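Local coordinates for CBS domain-containing protein (Pyrococcus horikoshii, PDB 2YZI) that is of uncharacterised function but carries a pair of CBS domains, modules that in related proteins often bind adenosine-containing ligands and regulate partner activities, at residues Leu95-Met98 against Ala99-Ile103. Residues are numbered along the deposited sequence; the frame is centred on the assembly and turned at random.
Sequences LRKM and AEHRI
Met98 and Ile103 meet where a Schellman motif closes helix 91-101, the helix of a beta-alpha-beta unit in the second CBS domain, and the site is a worked example of how such a motif ends a helix. Ile103 N donates to Met98 O at 2.9 Å, in the carbonyl plane, and a weak Arg102 N to Ala99 O bond completes the motif. Arg102 makes the turn with positive phi (61°), bringing Ile103 against Met98. Chi1 of 55° turns Ile103 CG1 onto Met98 CA, at 3.6 Å, and CB, the two side chains crossing at about a right angle. Met98, present as selenomethionine, also rests on Phe118 of strand 113-119 and Leu124 of the second subunit, so this last turn packs against both.

Upstream, regular helical bonds join Leu95 O to Ala99 N, Arg96 O to Glu100 N and Lys97 O to His101 N. The extended Lys97 chain runs past the His101 ring, CG lying 3.5 Å from CD2, while its NZ is hydrogen-bonded to Thr84 O. An i to i+4 salt bridge links the exposed residues Arg96 and Glu100: NE reaches OE2 at 3.0 Å within the guanidinium plane, yet meets the carboxylate from above, with the two planes 79° apart.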
loop_
_atom_site.group_PDB
_atom_site.type_symbol
_atom_site.label_atom_id
_atom_site.label_comp_id
_atom_site.label_asym_id
_atom_site.label_seq_id
_atom_site.Cartn_x
_atom_site.Cartn_y
_atom_site.Cartn_z
ATOM N N LEU B 95 10.631 7.073 -8.693
ATOM C CA LEU B 95 10.402 5.644 -8.486
ATOM C C LEU B 95 11.635 4.989 -7.865
ATOM O O LEU B 95 11.532 4.190 -6.931
ATOM C CB LEU B 95 10.080 4.961 -9.812
ATOM C CG LEU B 95 8.607 4.729 -10.143
ATOM C CD1 LEU B 95 7.823 6.003 -9.966
ATOM C CD2 LEU B 95 8.486 4.204 -11.570
ATOM N N ARG B 96 12.803 5.330 -8.390
ATOM C CA ARG B 96 14.040 4.779 -7.874
ATOM C C ARG B 96 14.227 5.181 -6.402
ATOM O O ARG B 96 14.634 4.373 -5.563
ATOM C CB ARG B 96 15.217 5.272 -8.708
ATOM C CG ARG B 96 16.568 4.941 -8.096
ATOM C CD ARG B 96 17.720 5.358 -8.989
ATOM N NE ARG B 96 18.991 4.889 -8.457
ATOM C CZ ARG B 96 20.155 5.001 -9.087
ATOM N NH1 ARG B 96 20.215 5.569 -10.281
ATOM N NH2 ARG B 96 21.257 4.535 -8.523
ATOM N N LYS B 97 13.920 6.428 -6.084
ATOM C CA LYS B 97 14.071 6.879 -4.714
ATOM C C LYS B 97 13.123 6.132 -3.769
ATOM O O LYS B 97 13.492 5.797 -2.649
ATOM C CB LYS B 97 13.830 8.390 -4.624
ATOM C CG LYS B 97 14.204 8.966 -3.280
ATOM C CD LYS B 97 14.214 10.473 -3.299
ATOM C CE LYS B 97 14.773 11.009 -1.993
ATOM N NZ LYS B 97 14.831 12.484 -2.027
HETATM N N MSE B 98 11.898 5.881 -4.215
HETATM C CA MSE B 98 10.926 5.177 -3.381
HETATM C C MSE B 98 11.353 3.735 -3.172
HETATM O O MSE B 98 11.061 3.139 -2.135
HETATM C CB MSE B 98 9.540 5.178 -4.031
HETATM C CG MSE B 98 8.868 6.523 -4.124
HETATM SE SE MSE B 98 7.319 6.363 -5.264
HETATM C CE MSE B 98 6.034 5.697 -3.943
ATOM N N ALA B 99 12.031 3.178 -4.172
ATOM C CA ALA B 99 12.493 1.797 -4.100
ATOM C C ALA B 99 13.648 1.697 -3.116
ATOM O O ALA B 99 13.662 0.828 -2.248
ATOM C CB ALA B 99 12.928 1.310 -5.481
ATOM N N GLU B 100 14.605 2.607 -3.245
ATOM C CA GLU B 100 15.763 2.611 -2.366
ATOM C C GLU B 100 15.355 2.830 -0.908
ATOM O O GLU B 100 15.915 2.212 -0.012
ATOM C CB GLU B 100 16.754 3.684 -2.824
ATOM C CG GLU B 100 17.140 3.531 -4.290
ATOM C CD GLU B 100 18.174 4.541 -4.764
ATOM O OE1 GLU B 100 18.118 5.715 -4.337
ATOM O OE2 GLU B 100 19.035 4.160 -5.583
ATOM N N HIS B 101 14.364 3.687 -0.678
ATOM C CA HIS B 101 13.876 3.985 0.670
ATOM C C HIS B 101 12.778 3.018 1.143
ATOM O O HIS B 101 12.377 3.034 2.309
ATOM C CB HIS B 101 13.355 5.425 0.722
ATOM C CG HIS B 101 14.436 6.462 0.684
ATOM N ND1 HIS B 101 15.103 6.886 1.813
ATOM C CD2 HIS B 101 14.991 7.130 -0.353
ATOM C CE1 HIS B 101 16.022 7.769 1.473
ATOM N NE2 HIS B 101 15.976 7.935 0.165
ATOM N N ARG B 102 12.303 2.174 0.233
ATOM C CA ARG B 102 11.260 1.211 0.554
ATOM C C ARG B 102 9.965 1.886 1.001
ATOM O O ARG B 102 9.388 1.502 2.009
ATOM C CB ARG B 102 11.718 0.266 1.670
ATOM C CG ARG B 102 12.790 -0.754 1.303
ATOM C CD ARG B 102 12.993 -1.668 2.502
ATOM N NE ARG B 102 14.011 -2.693 2.315
ATOM C CZ ARG B 102 14.376 -3.549 3.268
ATOM N NH1 ARG B 102 13.801 -3.496 4.467
ATOM N NH2 ARG B 102 15.324 -4.447 3.032
ATOM N N ILE B 103 9.502 2.888 0.265
ATOM C CA ILE B 103 8.271 3.560 0.654
ATOM C C ILE B 103 7.174 3.448 -0.398
ATOM O O ILE B 103 7.446 3.252 -1.584
ATOM C CB ILE B 103 8.519 5.045 0.971
ATOM C CG1 ILE B 103 9.198 5.725 -0.217
ATOM C CG2 ILE B 103 9.362 5.173 2.238
ATOM C CD1 ILE B 103 9.381 7.221 -0.029
#